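Local structure of transcription elongation factor SPT6 (Candida glabrata, 3PJP) at residues V34-S39 with H44-W49; E63-N68 with L72-V77. The protein probably acts as a histone H3-H4 chaperone during transcription elongation, and its tandem SH2 domain, the part in this crystal, binds the phosphorylated RNA polymerase II C-terminal repeats. All blocks are in the same frame, centred on the assembly; numbering follows the deposited sequence. Where two conformers were deposited one is given.

Both contacts are antiparallel hairpins in one sheet of the N-terminal SH2 domain, their centres about 15 Å apart. They are consecutive in the chain: strand 44-52 supplies the second half of interaction 1, and its sheet neighbour, strand 55-64, the first half of interaction 2. They touch lightly, with CD1 of Leu-45 4.3 Å from CD1 of Leu-72 and N of His-44 3.7 Å from OE1 of Glu-63. Arg-36 places interaction 1 at the probable phosphate pocket, where it grips an acetate. Interaction 2 shapes the hairpin end further across the sheet; another acetate, probably from the crystallisation liquor, lies about 3 Å from the Val-75 side chain at the nearest atoms.

Interaction 1: residues V34-S39 with H44-W49; sequences VIRQSS and HLAITW. With ACT (acetate ion), chain C.
Arg-36 and Thr-48 meet on the hairpin of strands 33-37 and 44-52, which carries the signature arginine of the SH2 fold. Backbone pairs at Val-34/Thr-48 and Arg-36/Ala-46 stitch the strands. On the face of these residues, packed beneath Ala-21 of helix 18-25, the arginine is tightly held. Its CG stands between the backbone N and carbonyl carbon (chi1 59°), and the extended chain carries the guanidinium across the neighbouring strand, where CB of Ala-46 sits 3.7 Å above the plane, over its centre. At the edge, NE makes a nearly straight bond to OG1 of Thr-48 (2.8 Å, 172°), an oxygen also hydrogen-bonded to His-58. An acetate, probably a crystallisation component, takes NH1 on OXT (2.9 Å) and NH2 on O (2.7 Å), while Ser-39 N closes on OXT at 2.6 Å, consistent with a phosphate site as in other SH2 domains. On the other face, Ile-35 and Ile-47 lie alongside each other. Pairing slackens at the exposed Gln-37, which points away. Ser-38 still packs OG against CB of His-44 (3.3 Å), and a water links the backbones, accepting from Ser-38 N at 3.1 Å and donating to His-44 O at 2.7 Å.

Interaction 2: residues E63-N68 with L72-V77; sequences ELEKEN and LGKVLV
The carboxylate of Glu-63 is approached over one face by two donors from the hairpin end: Gly-73 N binds OE2 at 2.8 Å, 38° out of the carboxylate plane, and Lys-66 NZ binds OE1 at 2.9 Å in a salt bridge, again from above the plane. CD1 of Leu-72 lies near OE2 on the other side of that plane; OE2 also forms a salt bridge with Arg-6. The flat end of Glu-65 meets apolar groups, its OE1 lying 3.6 Å from CG2 of Val-75 and near CB of Lys-74. The same OE1 takes a bond from a water that Lys-74 NZ reaches only weakly.

Between these groups the strands 55-64 and 75-78 form an antiparallel hairpin interrupted by a classic beta bulge, in which Lys-74 and Val-75 both face Leu-64. Leu-64 N bonds well to Val-75 O (2.9 Å), whereas the return bond from Val-75 N to Leu-64 O is weak at 3.3 Å. Within the bulge, Lys-74 N bonds to Glu-65 O, which it reaches from above the carbonyl plane. Gly-73 brings its CA within 3.2 Å of Leu-64 O and also underlies CG of Lys-66.

Leu-64 places CD1 against CG2 of Val-77 (3.8 Å) and, more loosely, CG1 of Val-75; Arg-82 of strand 81-83 touches all three side chains. On the face shared by Glu-63 and Leu-76, CD2 of the leucine rests on CG of the glutamate, with Ile-89 of helix 86-105 behind it. The lysine chain, bent at its last two torsions (chi3 60°), brings NZ to OE1 and to the carbonyls of Ala-71, Asp-42 and Pro-69. With an ammonium, a guanidinium and a backbone N-H gathered around it, the buried carboxylate of Glu-63 is probably kept ionised, tying the turn to the end of the strand.

Interaction 1: residues V34-S39 with H44-W49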
loop_
_atom_site.group_PDB
_atom_site.type_symbol
_atom_site.label_atom_id
_atom_site.label_comp_id
_atom_site.label_asym_id
_atom_site.label_seq_id
_atom_site.Cartn_x
_atom_site.Cartn_y
_atom_site.Cartn_z
ATOM N N VAL A 34 4.472 10.223 -11.011
ATOM C CA VAL A 34 4.046 11.420 -11.717
ATOM C C VAL A 34 2.738 11.901 -11.123
ATOM O O VAL A 34 1.951 11.108 -10.595
ATOM C CB VAL A 34 3.824 11.174 -13.224
ATOM C CG1 VAL A 34 5.154 10.902 -13.928
ATOM C CG2 VAL A 34 2.828 10.041 -13.447
ATOM N N ILE A 35 2.519 13.206 -11.192
ATOM C CA ILE A 35 1.207 13.773 -10.942
ATOM C C ILE A 35 0.562 13.927 -12.320
ATOM O O ILE A 35 1.238 14.246 -13.295
ATOM C CB ILE A 35 1.335 15.135 -10.239
ATOM C CG1 ILE A 35 2.281 15.008 -9.051
ATOM C CG2 ILE A 35 -0.025 15.670 -9.829
ATOM C CD1 ILE A 35 2.490 16.305 -8.296
ATOM N N ARG A 36 -0.736 13.679 -12.423
ATOM C CA ARG A 36 -1.353 13.681 -13.742
ATOM C C ARG A 36 -2.820 14.068 -13.730
ATOM O O ARG A 36 -3.425 14.296 -12.671
ATOM C CB ARG A 36 -1.203 12.309 -14.406
ATOM C CG ARG A 36 -1.827 11.172 -13.604
ATOM C CD ARG A 36 -1.813 9.876 -14.417
ATOM N NE ARG A 36 -2.361 8.730 -13.689
ATOM C CZ ARG A 36 -3.658 8.453 -13.587
ATOM N NH1 ARG A 36 -4.558 9.259 -14.133
ATOM N NH2 ARG A 36 -4.061 7.372 -12.925
ATOM N N GLN A 37 -3.366 14.125 -14.937
ATOM C CA GLN A 37 -4.783 14.305 -15.197
ATOM C C GLN A 37 -5.553 13.124 -14.616
ATOM O O GLN A 37 -5.112 11.981 -14.712
ATOM C CB GLN A 37 -4.990 14.391 -16.718
ATOM C CG GLN A 37 -6.419 14.230 -17.218
ATOM C CD GLN A 37 -6.483 14.035 -18.734
ATOM O OE1 GLN A 37 -6.519 15.000 -19.501
ATOM N NE2 GLN A 37 -6.485 12.782 -19.167
ATOM N N SER A 38 -6.687 13.409 -13.983
ATOM C CA SER A 38 -7.573 12.364 -13.504
ATOM C C SER A 38 -8.686 12.094 -14.509
ATOM O O SER A 38 -9.219 13.016 -15.122
ATOM C CB SER A 38 -8.178 12.762 -12.161
ATOM O OG SER A 38 -9.186 11.853 -11.775
ATOM N N SER A 39 -8.956 10.801 -14.689
ATOM C CA SER A 39 -9.910 10.276 -15.657
ATOM C C SER A 39 -11.084 11.215 -15.858
ATOM O O SER A 39 -11.126 11.979 -16.821
ATOM C CB SER A 39 -10.417 8.911 -15.185
ATOM O OG SER A 39 -10.594 8.020 -16.271
ATOM N N HIS A 44 -10.400 16.860 -9.885
ATOM C CA HIS A 44 -9.559 15.741 -9.478
ATOM C C HIS A 44 -8.212 15.806 -10.161
ATOM O O HIS A 44 -8.102 16.263 -11.305
ATOM C CB HIS A 44 -10.202 14.401 -9.854
ATOM C CG HIS A 44 -11.323 13.990 -8.958
ATOM N ND1 HIS A 44 -11.152 13.118 -7.906
ATOM C CD2 HIS A 44 -12.632 14.335 -8.953
ATOM C CE1 HIS A 44 -12.307 12.942 -7.290
ATOM N NE2 HIS A 44 -13.221 13.674 -7.904
ATOM N N LEU A 45 -7.190 15.342 -9.453
ATOM C CA LEU A 45 -5.900 15.055 -10.061
ATOM C C LEU A 45 -5.518 13.658 -9.609
ATOM O O LEU A 45 -6.244 13.025 -8.833
ATOM C CB LEU A 45 -4.829 16.060 -9.615
ATOM C CG LEU A 45 -4.975 17.535 -9.988
ATOM C CD1 LEU A 45 -4.001 18.362 -9.167
ATOM C CD2 LEU A 45 -4.745 17.764 -11.489
ATOM N N ALA A 46 -4.386 13.160 -10.082
ATOM C CA ALA A 46 -3.985 11.813 -9.706
ATOM C C ALA A 46 -2.476 11.678 -9.583
ATOM O O ALA A 46 -1.721 12.415 -10.208
ATOM C CB ALA A 46 -4.539 10.792 -10.705
ATOM N N ILE A 47 -2.041 10.743 -8.749
ATOM C CA ILE A 47 -0.631 10.390 -8.692
ATOM C C ILE A 47 -0.488 8.921 -9.038
ATOM O O ILE A 47 -1.207 8.083 -8.503
ATOM C CB ILE A 47 -0.015 10.664 -7.312
ATOM C CG1 ILE A 47 0.238 12.160 -7.129
ATOM C CG2 ILE A 47 1.294 9.907 -7.139
ATOM C CD1 ILE A 47 0.654 12.531 -5.707
ATOM N N THR A 48 0.420 8.610 -9.955
ATOM C CA THR A 48 0.766 7.218 -10.212
ATOM C C THR A 48 2.179 7.000 -9.718
ATOM O O THR A 48 3.054 7.820 -9.968
ATOM C CB THR A 48 0.703 6.875 -11.719
ATOM O OG1 THR A 48 -0.633 7.068 -12.196
ATOM C CG2 THR A 48 1.134 5.439 -11.952
ATOM N N TRP A 49 2.407 5.908 -8.997
ATOM C CA TRP A 49 3.756 5.629 -8.522
ATOM C C TRP A 49 4.102 4.161 -8.647
ATOM O O TRP A 49 3.212 3.306 -8.740
ATOM C CB TRP A 49 3.985 6.159 -7.098
ATOM C CG TRP A 49 3.190 5.503 -5.965
ATOM C CD1 TRP A 49 1.868 5.671 -5.685
ATOM C CD2 TRP A 49 3.709 4.628 -4.962
ATOM N NE1 TRP A 49 1.520 4.937 -4.556
ATOM C CE2 TRP A 49 2.640 4.289 -4.100
ATOM C CE3 TRP A 49 4.977 4.100 -4.705
ATOM C CZ2 TRP A 49 2.805 3.440 -3.001
ATOM C CZ3 TRP A 49 5.140 3.265 -3.625
ATOM C CH2 TRP A 49 4.061 2.937 -2.781
HETATM C C ACT C . -7.555 8.022 -13.180
HETATM O O ACT C . -6.750 7.074 -13.090
HETATM O OXT ACT C . -7.398 8.784 -14.161
HETATM C CH3 ACT C . -8.642 8.228 -12.170
HETATM O O HOH W 1 -7.643 16.333 -13.986
#

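Interaction 2: residues E63-N68 with L72-V77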
loop_
_atom_site.group_PDB
_atom_site.type_symbol
_atom_site.label_atom_id
_atom_site.label_comp_id
_atom_site.label_asym_id
_atom_site.label_seq_id
_atom_site.Cartn_x
_atom_site.Cartn_y
_atom_site.Cartn_z
ATOM N N GLU A 63 -9.940 17.845 -5.325
ATOM C CA GLU A 63 -9.757 19.267 -5.030
ATOM C C GLU A 63 -10.964 19.859 -4.332
ATOM O O GLU A 63 -12.100 19.507 -4.631
ATOM C CB GLU A 63 -9.538 20.051 -6.313
ATOM C CG GLU A 63 -8.325 19.671 -7.092
ATOM C CD GLU A 63 -8.231 20.501 -8.350
ATOM O OE1 GLU A 63 -8.928 20.158 -9.319
ATOM O OE2 GLU A 63 -7.492 21.506 -8.352
ATOM N N LEU A 64 -10.704 20.774 -3.405
ATOM C CA LEU A 64 -11.744 21.608 -2.825
ATOM C C LEU A 64 -11.313 23.061 -2.923
ATOM O O LEU A 64 -10.129 23.362 -3.085
ATOM C CB LEU A 64 -11.959 21.271 -1.351
ATOM C CG LEU A 64 -12.078 19.806 -0.936
ATOM C CD1 LEU A 64 -12.194 19.732 0.568
ATOM C CD2 LEU A 64 -13.260 19.126 -1.619
ATOM N N GLU A 65 -12.282 23.962 -2.791
ATOM C CA GLU A 65 -12.006 25.394 -2.777
ATOM C C GLU A 65 -11.226 25.860 -4.009
ATOM O O GLU A 65 -10.222 26.568 -3.903
ATOM C CB GLU A 65 -11.288 25.788 -1.481
ATOM C CG GLU A 65 -12.029 25.296 -0.234
ATOM C CD GLU A 65 -11.420 25.812 1.061
ATOM O OE1 GLU A 65 -10.352 26.443 1.020
ATOM O OE2 GLU A 65 -12.022 25.584 2.129
ATOM N N LYS A 66 -11.690 25.425 -5.176
ATOM C CA LYS A 66 -11.215 25.960 -6.443
ATOM C C LYS A 66 -11.944 27.276 -6.710
ATOM O O LYS A 66 -13.145 27.379 -6.473
ATOM C CB LYS A 66 -11.519 24.967 -7.563
ATOM C CG LYS A 66 -10.907 23.581 -7.371
ATOM C CD LYS A 66 -11.642 22.506 -8.192
ATOM C CE LYS A 66 -11.615 22.781 -9.693
ATOM N NZ LYS A 66 -10.264 22.565 -10.269
ATOM N N GLU A 67 -11.223 28.283 -7.195
ATOM C CA GLU A 67 -11.845 29.573 -7.513
ATOM C C GLU A 67 -12.791 29.460 -8.704
ATOM O O GLU A 67 -13.798 30.159 -8.783
ATOM C CB GLU A 67 -10.794 30.652 -7.792
ATOM C CG GLU A 67 -11.416 32.020 -8.121
ATOM C CD GLU A 67 -10.399 33.143 -8.211
ATOM O OE1 GLU A 67 -9.182 32.854 -8.188
ATOM O OE2 GLU A 67 -10.822 34.318 -8.308
ATOM N N ASN A 68 -12.461 28.558 -9.622
ATOM C CA ASN A 68 -13.253 28.321 -10.815
ATOM C C ASN A 68 -12.878 26.934 -11.323
ATOM O O ASN A 68 -11.920 26.339 -10.814
ATOM C CB ASN A 68 -12.995 29.407 -11.871
ATOM C CG ASN A 68 -11.520 29.652 -12.103
ATOM O OD1 ASN A 68 -10.823 28.801 -12.653
ATOM N ND2 ASN A 68 -11.039 30.812 -11.689
ATOM N N LEU A 72 -6.566 25.484 -9.604
ATOM C CA LEU A 72 -6.078 24.543 -8.610
ATOM C C LEU A 72 -6.750 24.808 -7.264
ATOM O O LEU A 72 -6.745 25.939 -6.772
ATOM C CB LEU A 72 -4.562 24.687 -8.478
ATOM C CG LEU A 72 -3.887 23.846 -7.393
ATOM C CD1 LEU A 72 -4.094 22.358 -7.646
ATOM C CD2 LEU A 72 -2.410 24.196 -7.324
ATOM N N GLY A 73 -7.336 23.766 -6.682
ATOM C CA GLY A 73 -7.964 23.864 -5.374
ATOM C C GLY A 73 -7.005 24.321 -4.288
ATOM O O GLY A 73 -5.820 23.971 -4.305
ATOM N N LYS A 74 -7.519 25.118 -3.351
ATOM C CA LYS A 74 -6.744 25.564 -2.193
ATOM C C LYS A 74 -6.506 24.433 -1.187
ATOM O O LYS A 74 -5.598 24.523 -0.344
ATOM C CB LYS A 74 -7.456 26.716 -1.469
ATOM C CG LYS A 74 -7.360 28.083 -2.139
ATOM C CD LYS A 74 -8.003 29.135 -1.245
ATOM C CE LYS A 74 -8.417 30.371 -2.021
ATOM N NZ LYS A 74 -9.617 31.005 -1.410
ATOM N N VAL A 75 -7.334 23.391 -1.269
ATOM C CA VAL A 75 -7.253 22.236 -0.374
ATOM C C VAL A 75 -7.302 20.996 -1.249
ATOM O O VAL A 75 -8.150 20.906 -2.128
ATOM C CB VAL A 75 -8.435 22.209 0.630
ATOM C CG1 VAL A 75 -8.412 20.947 1.500
ATOM C CG2 VAL A 75 -8.395 23.436 1.538
ATOM N N LEU A 76 -6.379 20.063 -1.021
ATOM C CA LEU A 76 -6.334 18.814 -1.772
ATOM C C LEU A 76 -6.503 17.642 -0.835
ATOM O O LEU A 76 -5.844 17.575 0.193
ATOM C CB LEU A 76 -4.991 18.686 -2.487
ATOM C CG LEU A 76 -4.557 19.851 -3.384
ATOM C CD1 LEU A 76 -3.154 19.585 -3.900
ATOM C CD2 LEU A 76 -5.533 20.098 -4.534
ATOM N N VAL A 77 -7.366 16.709 -1.214
ATOM C CA VAL A 77 -7.698 15.587 -0.330
ATOM C C VAL A 77 -7.187 14.271 -0.903
ATOM O O VAL A 77 -7.452 13.945 -2.062
ATOM C CB VAL A 77 -9.209 15.484 -0.107
ATOM C CG1 VAL A 77 -9.519 14.389 0.924
ATOM C CG2 VAL A 77 -9.754 16.813 0.377
HETATM O O HOH W 2 -10.845 29.414 1.289
HETATM O O HOH W 3 -8.365 28.102 -6.711
#